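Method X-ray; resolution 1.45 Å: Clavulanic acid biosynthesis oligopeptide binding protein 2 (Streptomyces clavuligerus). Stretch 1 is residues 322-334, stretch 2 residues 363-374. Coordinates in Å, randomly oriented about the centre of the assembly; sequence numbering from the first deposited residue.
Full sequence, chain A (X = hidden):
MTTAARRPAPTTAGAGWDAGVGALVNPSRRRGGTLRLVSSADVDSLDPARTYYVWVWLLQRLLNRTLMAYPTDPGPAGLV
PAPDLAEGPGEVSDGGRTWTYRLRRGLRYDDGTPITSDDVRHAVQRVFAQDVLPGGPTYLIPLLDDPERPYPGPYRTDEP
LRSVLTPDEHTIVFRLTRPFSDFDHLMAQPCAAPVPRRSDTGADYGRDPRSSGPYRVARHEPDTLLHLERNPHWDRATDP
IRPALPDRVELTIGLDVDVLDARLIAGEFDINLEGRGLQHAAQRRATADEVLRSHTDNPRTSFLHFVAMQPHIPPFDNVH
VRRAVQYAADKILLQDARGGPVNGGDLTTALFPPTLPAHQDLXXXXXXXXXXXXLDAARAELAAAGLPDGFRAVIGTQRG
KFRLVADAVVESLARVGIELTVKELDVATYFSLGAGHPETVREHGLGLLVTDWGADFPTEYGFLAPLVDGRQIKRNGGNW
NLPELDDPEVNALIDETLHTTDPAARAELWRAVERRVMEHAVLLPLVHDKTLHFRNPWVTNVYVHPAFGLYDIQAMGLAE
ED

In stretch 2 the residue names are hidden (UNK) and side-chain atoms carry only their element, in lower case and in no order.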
ATOM      1  N   ARG A 322       9.726 -27.091   1.917  1.00  7.52           N
ATOM      2  CA  ARG A 322       9.695 -25.635   1.789  1.00  7.50           C
ATOM      3  C   ARG A 322      11.100 -25.046   1.831  1.00  7.60           C
ATOM      4  O   ARG A 322      11.417 -24.143   1.064  1.00  7.54           O
ATOM      5  CB  ARG A 322       8.793 -25.012   2.856  1.00  7.79           C
ATOM      6  CG  ARG A 322       7.364 -25.556   2.821  1.00  7.29           C
ATOM      7  CD  ARG A 322       6.392 -24.698   3.617  1.00  7.86           C
ATOM      8  NE  ARG A 322       6.710 -24.622   5.044  1.00  7.58           N
ATOM      9  CZ  ARG A 322       6.219 -25.438   5.977  1.00  8.40           C
ATOM     10  NH1 ARG A 322       5.391 -26.426   5.648  1.00  9.72           N
ATOM     11  NH2 ARG A 322       6.566 -25.265   7.245  1.00  9.96           N
ATOM     12  N   ARG A 323      11.942 -25.577   2.715  1.00  7.42           N
ATOM     13  CA  ARG A 323      13.336 -25.135   2.797  1.00  7.61           C
ATOM     14  C   ARG A 323      14.135 -25.515   1.554  1.00  7.90           C
ATOM     15  O   ARG A 323      14.989 -24.747   1.110  1.00  8.31           O
ATOM     16  CB  ARG A 323      14.006 -25.661   4.072  1.00  7.61           C
ATOM     17  CG  ARG A 323      13.431 -25.019   5.326  1.00  7.97           C
ATOM     18  CD  ARG A 323      14.051 -25.547   6.600  1.00  7.60           C
ATOM     19  NE  ARG A 323      13.480 -24.852   7.751  1.00  8.50           N
ATOM     20  CZ  ARG A 323      13.516 -25.299   9.004  1.00  9.90           C
ATOM     21  NH1 ARG A 323      14.113 -26.450   9.307  1.00 11.17           N
ATOM     22  NH2 ARG A 323      12.949 -24.584   9.965  1.00  9.40           N
ATOM     23  N   ALA A 324      13.853 -26.689   0.990  1.00  7.92           N
ATOM     24  CA  ALA A 324      14.482 -27.097  -0.261  1.00  7.97           C
ATOM     25  C   ALA A 324      14.236 -26.055  -1.344  1.00  7.80           C
ATOM     26  O   ALA A 324      15.155 -25.664  -2.056  1.00  7.94           O
ATOM     27  CB  ALA A 324      13.966 -28.457  -0.703  1.00  8.44           C
ATOM     28  N   VAL A 325      12.993 -25.593  -1.441  1.00  7.88           N
ATOM     29  CA  VAL A 325      12.628 -24.574  -2.419  1.00  8.10           C
ATOM     30  C   VAL A 325      13.402 -23.270  -2.177  1.00  8.13           C
ATOM     31  O   VAL A 325      13.910 -22.662  -3.124  1.00  8.54           O
ATOM     32  CB  VAL A 325      11.104 -24.321  -2.429  1.00  8.28           C
ATOM     33  CG1 VAL A 325      10.750 -23.116  -3.302  1.00  8.48           C
ATOM     34  CG2 VAL A 325      10.371 -25.569  -2.912  1.00  8.37           C
ATOM     35  N   GLN A 326      13.514 -22.862  -0.915  1.00  8.04           N
ATOM     36  CA  GLN A 326      14.248 -21.640  -0.582  1.00  8.27           C
ATOM     37  C   GLN A 326      15.716 -21.754  -1.006  1.00  7.91           C
ATOM     38  O   GLN A 326      16.246 -20.851  -1.644  1.00  7.47           O
ATOM     39  CB  GLN A 326      14.145 -21.320   0.909  1.00  8.25           C
ATOM     40  CG  GLN A 326      12.713 -21.261   1.461  1.00  9.97           C
ATOM     41  CD  GLN A 326      12.219 -19.859   1.785  1.00  9.07           C
ATOM     42  OE1 GLN A 326      12.947 -18.868   1.661  1.00  8.89           O
ATOM     43  NE2 GLN A 326      10.976 -19.777   2.241  1.00  6.76           N
ATOM     44  N   TYR A 327      16.362 -22.871  -0.674  1.00  7.67           N
ATOM     45  CA  TYR A 327      17.770 -23.073  -1.027  1.00  7.50           C
ATOM     46  C   TYR A 327      18.008 -23.144  -2.533  1.00  7.58           C
ATOM     47  O   TYR A 327      19.052 -22.700  -3.014  1.00  7.76           O
ATOM     48  CB  TYR A 327      18.315 -24.349  -0.384  1.00  7.52           C
ATOM     49  CG  TYR A 327      18.658 -24.235   1.081  1.00  7.92           C
ATOM     50  CD1 TYR A 327      18.026 -25.044   2.025  1.00  7.73           C
ATOM     51  CD2 TYR A 327      19.631 -23.341   1.525  1.00  7.40           C
ATOM     52  CE1 TYR A 327      18.338 -24.959   3.371  1.00  8.36           C
ATOM     53  CE2 TYR A 327      19.954 -23.246   2.875  1.00  7.48           C
ATOM     54  CZ  TYR A 327      19.305 -24.060   3.796  1.00  7.52           C
ATOM     55  OH  TYR A 327      19.614 -23.978   5.138  1.00  9.24           O
ATOM     56  N   ALA A 328      17.053 -23.719  -3.267  1.00  7.79           N
ATOM     57  CA  ALA A 328      17.206 -23.932  -4.711  1.00  7.97           C
ATOM     58  C   ALA A 328      16.752 -22.749  -5.566  1.00  8.12           C
ATOM     59  O   ALA A 328      16.785 -22.815  -6.793  1.00  8.70           O
ATOM     60  CB  ALA A 328      16.493 -25.212  -5.143  1.00  7.92           C
ATOM     61  N   ALA A 329      16.337 -21.667  -4.916  1.00  8.13           N
ATOM     62  CA  ALA A 329      15.943 -20.457  -5.624  1.00  8.32           C
ATOM     63  C   ALA A 329      17.174 -19.772  -6.207  1.00  8.58           C
ATOM     64  O   ALA A 329      18.124 -19.463  -5.487  1.00  9.03           O
ATOM     65  CB  ALA A 329      15.200 -19.508  -4.682  1.00  8.32           C
ATOM     66  N   ASP A 330      17.166 -19.563  -7.521  1.00  8.51           N
ATOM     67  CA  ASP A 330      18.215 -18.782  -8.165  1.00  8.87           C
ATOM     68  C   ASP A 330      17.790 -17.323  -8.088  1.00  8.75           C
ATOM     69  O   ASP A 330      17.025 -16.848  -8.925  1.00  9.22           O
ATOM     70  CB  ASP A 330      18.413 -19.235  -9.617  1.00  9.13           C
ATOM     71  CG  ASP A 330      19.554 -18.507 -10.321  1.00  9.71           C
ATOM     72  OD1 ASP A 330      19.925 -17.394  -9.897  1.00 10.54           O
ATOM     73  OD2 ASP A 330      20.075 -19.057 -11.314  1.00 11.26           O
ATOM     74  N   LYS A 331      18.281 -16.622  -7.067  1.00  8.68           N
ATOM     75  CA  LYS A 331      17.832 -15.257  -6.776  1.00  8.85           C
ATOM     76  C   LYS A 331      18.186 -14.275  -7.889  1.00  8.97           C
ATOM     77  O   LYS A 331      17.479 -13.290  -8.107  1.00  9.02           O
ATOM     78  CB  LYS A 331      18.410 -14.765  -5.444  1.00  8.74           C
ATOM     79  CG  LYS A 331      18.064 -15.605  -4.194  1.00 10.04           C
ATOM     80  CD  LYS A 331      16.559 -15.703  -3.889  1.00  9.92           C
ATOM     81  CE  LYS A 331      15.913 -14.348  -3.599  1.00 11.19           C
ATOM     82  NZ  LYS A 331      16.404 -13.694  -2.345  1.00 11.29           N
ATOM     83  N   ILE A 332      19.288 -14.552  -8.580  1.00  8.87           N
ATOM     84  CA  ILE A 332      19.743 -13.722  -9.694  1.00  9.13           C
ATOM     85  C   ILE A 332      18.801 -13.888 -10.884  1.00  9.37           C
ATOM     86  O   ILE A 332      18.329 -12.897 -11.453  1.00  9.23           O
ATOM     87  CB  ILE A 332      21.207 -14.056 -10.087  1.00  8.97           C
ATOM     88  CG1 ILE A 332      22.157 -13.864  -8.890  1.00  9.21           C
ATOM     89  CG2 ILE A 332      21.657 -13.236 -11.304  1.00  9.17           C
ATOM     90  CD1 ILE A 332      22.148 -12.458  -8.270  1.00 11.08           C
ATOM     91  N   LEU A 333      18.509 -15.141 -11.235  1.00  9.49           N
ATOM     92  CA  LEU A 333      17.564 -15.462 -12.308  1.00 10.16           C
ATOM     93  C   LEU A 333      16.176 -14.892 -12.013  1.00  9.92           C
ATOM     94  O   LEU A 333      15.502 -14.362 -12.904  1.00 10.30           O
ATOM     95  CB  LEU A 333      17.472 -16.981 -12.500  1.00 10.31           C
ATOM     96  CG  LEU A 333      16.661 -17.541 -13.673  1.00 10.94           C
ATOM     97  CD1 LEU A 333      17.379 -17.280 -14.997  1.00 11.59           C
ATOM     98  CD2 LEU A 333      16.381 -19.032 -13.488  1.00 11.22           C
ATOM     99  N   LEU A 334      15.758 -15.000 -10.755  1.00  9.99           N
ATOM    100  CA  LEU A 334      14.447 -14.522 -10.329  1.00  9.90           C
ATOM    101  C   LEU A 334      14.359 -13.000 -10.398  1.00 10.00           C
ATOM    102  O   LEU A 334      13.333 -12.451 -10.803  1.00 10.10           O
ATOM    103  CB  LEU A 334      14.105 -15.046  -8.930  1.00  9.77           C
ATOM    104  CG  LEU A 334      13.743 -16.537  -8.902  1.00  9.78           C
ATOM    105  CD1 LEU A 334      14.032 -17.161  -7.546  1.00  9.75           C
ATOM    106  CD2 LEU A 334      12.287 -16.738  -9.290  1.00 10.69           C
ATOM    107  N   UNK A 363      18.878 -14.146   6.985  1.00 10.24           N
ATOM    108  CA  UNK A 363      19.061 -14.988   5.808  1.00  9.78           C
ATOM    109  C   UNK A 363      19.215 -16.436   6.255  1.00  9.53           C
ATOM    110  O   UNK A 363      20.324 -16.962   6.340  1.00  9.88           O
ATOM    111  c   UNK A 363      20.275 -14.517   4.991  1.00  9.76           C
ATOM    112  c   UNK A 363      20.423 -15.251   3.665  1.00 10.03           C
ATOM    113  o   UNK A 363      19.457 -15.903   3.209  1.00  9.89           O
ATOM    114  o   UNK A 363      21.522 -15.170   3.076  1.00 11.03           O
ATOM    115  N   UNK A 364      18.086 -17.072   6.552  1.00  9.32           N
ATOM    116  CA  UNK A 364      18.095 -18.429   7.084  1.00  9.03           C
ATOM    117  C   UNK A 364      18.489 -19.474   6.053  1.00  8.78           C
ATOM    118  O   UNK A 364      19.027 -20.523   6.417  1.00  9.03           O
ATOM    119  c   UNK A 364      17.400 -17.850   9.992  1.00 10.54           C
ATOM    120  c   UNK A 364      15.040 -18.561   9.545  1.00 10.49           C
ATOM    121  c   UNK A 364      16.299 -17.959   8.930  1.00  9.88           C
ATOM    122  c   UNK A 364      16.742 -18.788   7.718  1.00  9.06           C
ATOM    123  N   UNK A 365      18.226 -19.185   4.777  1.00  8.56           N
ATOM    124  CA  UNK A 365      18.489 -20.133   3.693  1.00  8.32           C
ATOM    125  C   UNK A 365      19.368 -19.523   2.598  1.00  8.58           C
ATOM    126  O   UNK A 365      18.888 -19.240   1.501  1.00  8.48           O
ATOM    127  c   UNK A 365      17.165 -20.672   3.125  1.00  8.09           C
ATOM    128  c   UNK A 365      16.177 -20.994   4.218  1.00  7.73           C
ATOM    129  c   UNK A 365      16.424 -22.036   5.111  1.00  8.15           C
ATOM    130  c   UNK A 365      14.118 -20.514   5.417  1.00  7.12           C
ATOM    131  o   UNK A 365      13.521 -21.870   7.311  1.00  7.30           O
ATOM    132  c   UNK A 365      15.539 -22.321   6.136  1.00  7.41           C
ATOM    133  c   UNK A 365      14.389 -21.560   6.287  1.00  7.18           C
ATOM    134  c   UNK A 365      15.022 -20.228   4.393  1.00  8.23           C
ATOM    135  N   UNK A 366      20.668 -19.326   2.889  1.00  8.97           N
ATOM    136  CA  UNK A 366      21.528 -18.678   1.896  1.00  9.11           C
ATOM    137  C   UNK A 366      21.632 -19.486   0.607  1.00  9.26           C
ATOM    138  O   UNK A 366      21.598 -20.721   0.638  1.00  9.32           O
ATOM    139  c   UNK A 366      22.632 -18.811   4.022  1.00  9.79           C
ATOM    140  c   UNK A 366      21.409 -19.671   4.114  1.00  9.26           C
ATOM    141  c   UNK A 366      22.896 -18.630   2.581  1.00  9.43           C
ATOM    142  N   UNK A 367      21.771 -18.780  -0.510  1.00  9.46           N
ATOM    143  CA  UNK A 367      21.772 -19.409  -1.828  1.00  9.95           C
ATOM    144  C   UNK A 367      23.168 -19.495  -2.464  1.00 10.45           C
ATOM    145  O   UNK A 367      23.304 -19.453  -3.688  1.00 10.59           O
ATOM    146  c   UNK A 367      19.357 -18.836  -2.298  1.00 10.18           C
ATOM    147  o   UNK A 367      21.136 -17.305  -2.863  1.00 10.61           O
ATOM    148  c   UNK A 367      20.798 -18.694  -2.785  1.00  9.79           C
ATOM    149  N   UNK A 368      24.197 -19.625  -1.633  1.00 10.92           N
ATOM    150  CA  UNK A 368      25.561 -19.819  -2.131  1.00 11.56           C
ATOM    151  C   UNK A 368      26.300 -18.530  -2.448  1.00 12.00           C
ATOM    152  O   UNK A 368      25.714 -17.446  -2.416  1.00 11.20           O
ATOM    153  N   UNK A 369      27.605 -18.638  -2.772  1.00 12.48           N
ATOM    154  CA  UNK A 369      28.443 -17.450  -2.975  1.00 12.71           C
ATOM    155  C   UNK A 369      28.060 -16.576  -4.174  1.00 12.54           C
ATOM    156  O   UNK A 369      28.404 -15.395  -4.197  1.00 12.70           O
ATOM    157  c   UNK A 369      29.617 -19.427  -3.638  1.00 13.04           C
ATOM    158  c   UNK A 369      28.363 -19.890  -2.953  1.00 12.78           C
ATOM    159  c   UNK A 369      29.848 -18.036  -3.164  1.00 13.20           C
ATOM    160  N   UNK A 370      27.359 -17.145  -5.150  1.00 12.35           N
ATOM    161  CA  UNK A 370      26.922 -16.386  -6.322  1.00 12.41           C
ATOM    162  C   UNK A 370      25.423 -16.061  -6.298  1.00 11.67           C
ATOM    163  O   UNK A 370      24.887 -15.487  -7.251  1.00 11.17           O
ATOM    164  c   UNK A 370      27.318 -17.106  -7.624  1.00 12.96           C
ATOM    165  c   UNK A 370      26.605 -18.441  -7.812  1.00 15.48           C
ATOM    166  o   UNK A 370      26.799 -19.055  -8.885  1.00 17.88           O
ATOM    167  o   UNK A 370      25.856 -18.883  -6.909  1.00 16.56           O
ATOM    168  N   UNK A 371      24.760 -16.431  -5.200  1.00 11.20           N
ATOM    169  CA  UNK A 371      23.320 -16.193  -5.001  1.00 11.33           C
ATOM    170  C   UNK A 371      22.421 -16.927  -6.007  1.00 11.47           C
ATOM    171  O   UNK A 371      21.269 -16.542  -6.212  1.00 12.29           O
ATOM    172  c   UNK A 371      22.997 -14.686  -4.989  1.00 11.08           C
ATOM    173  c   UNK A 371      23.455 -12.331  -4.256  1.00 11.74           C
ATOM    174  c   UNK A 371      23.410 -14.168  -2.547  1.00 10.02           C
ATOM    175  c   UNK A 371      23.749 -13.798  -3.993  1.00 10.84           C
ATOM    176  N   UNK A 372      22.938 -17.990  -6.619  1.00 11.27           N
ATOM    177  CA  UNK A 372      22.192 -18.710  -7.647  1.00 11.36           C
ATOM    178  C   UNK A 372      21.570 -20.020  -7.144  1.00 10.68           C
ATOM    179  O   UNK A 372      20.916 -20.736  -7.907  1.00 10.62           O
ATOM    180  c   UNK A 372      23.311 -17.696  -9.724  1.00 13.78           C
ATOM    181  n   UNK A 372      21.719 -17.056 -12.819  1.00 20.67           N
ATOM    182  n   UNK A 372      23.888 -16.947 -12.027  1.00 19.20           N
ATOM    183  c   UNK A 372      22.920 -16.483 -12.813  1.00 19.85           C
ATOM    184  n   UNK A 372      23.149 -15.437 -13.598  1.00 20.61           N
ATOM    185  c   UNK A 372      23.075 -18.951  -8.877  1.00 11.61           C
ATOM    186  c   UNK A 372      23.755 -18.090 -11.125  1.00 17.06           C
ATOM    187  N   UNK A 373      21.770 -20.312  -5.860  1.00 10.40           N
ATOM    188  CA  UNK A 373      21.187 -21.493  -5.222  1.00 10.40           C
ATOM    189  C   UNK A 373      22.230 -22.367  -4.558  1.00 10.59           C
ATOM    190  O   UNK A 373      23.315 -22.569  -5.106  1.00 11.10           O
ATOM    191  N   UNK A 374      21.905 -22.872  -3.370  1.00 10.55           N
ATOM    192  CA  UNK A 374      22.720 -23.886  -2.709  1.00 10.44           C
ATOM    193  C   UNK A 374      22.031 -25.227  -2.928  1.00 10.38           C
ATOM    194  O   UNK A 374      21.152 -25.625  -2.158  1.00 10.53           O
ATOM    195  o   UNK A 374      24.109 -25.634  -1.082  1.00 11.49           O
ATOM    196  c   UNK A 374      22.885 -23.582  -1.218  1.00 10.54           C
ATOM    197  c   UNK A 374      23.832 -24.550  -0.521  1.00 11.04           C
ATOM    198  o   UNK A 374      24.279 -24.229   0.603  1.00 11.72           O
TER
HETATM  199  O   HOH W   1      16.746 -18.709  -0.116  1.00  7.97           O
HETATM  200  O   HOH W   2      21.436 -22.430   6.457  1.00 33.20           O

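Position 363 carries two side-chain carbons, the second bearing two oxygens, and touches nothing on stretch 1. Two carbons ending in a carboxylate make it Asp363. Position 364 has four carbons forked at the second, the pattern of leucine; the side chain of Leu364 stays clear of stretch 1, but its backbone O and the OH of Tyr327 share water 2.

At position 365 one carbon leads to a six-carbon ring bearing a single oxygen. Its CB lies over the face of the Tyr327 ring, 4.0 Å from the ring centroid, and its own ring presents an edge to that face, with the planes at 81°. The ring then reaches along the helix to Arg323. This is Tyr365, and Arg323 NE donates to Tyr365 OH at 3.0 Å. Water 1 bridges Tyr365 O and Gln326 O, 2.7 Å from each.

Three carbons at position 366 close onto the backbone N, so this is Pro366. Its CB points away from stretch 1, yet Pro366 O approaches the edge of the Tyr327 ring, 3.4 Å from Tyr327 CD2. Position 367 shows one carbon carrying an oxygen and a second carbon, which packs against Ala329 O: a threonine. Thr367 CG2 lies 3.5 Å from Ala329 O.

Position 368 has no side-chain atoms and is Gly368; a CB here would clash with position 369 and be jammed against the preceding carbonyl. At position 369 three carbons close on the backbone N, giving Pro369, which lies out of reach of stretch 1. Position 370 has two carbons, the second with two oxygens, and its backbone O lies 3.6 Å from Ile332 CG1. This is Asp370, whose OD1 accepts from the backbone N of position 372 at 3.1 Å.

Position 371 has four carbons forked at the second, and its CB lies 4.1 Å from Ile332 CD1; this is Leu371, which closes a type I turn begun at Gly368. Leu371 O accepts a weak hydrogen bond from Lys331 N at 3.1 Å. Position 372 has three carbons, a nitrogen, and a carbon bearing two more nitrogens, an unmistakable guanidinium; this end lies beside the Asp330 carboxylate, and Ile332 CG2 covers one face of the group. This is Arg372, whose NH1 forms a salt bridge with Asp330 OD2 at 3.0 Å.

Position 373 lacks a side chain and brings its CA within 3.3 Å of Tyr327 O. It is Gly373; a CB would point toward stretch 1, and the backbone angles themselves call for glycine. Position 374 ends in a carboxylate on its second carbon, and its backbone N donates to Tyr327 O at 2.9 Å; hence Asp374.

The contact, burying 800 Å², joins an irregular segment to two helical segments and the bend between them. Tyr327 and Tyr365 form its aromatic part, while backbone hydrogen bonds anchor the bend. Asp330 serves both the cap and the salt bridge: OD1 accepts from Leu333 N at 3.0 Å, and OD2 pairs with Arg372 NH1.

Stretch 2 363-374: DLYPTGPDLRGD
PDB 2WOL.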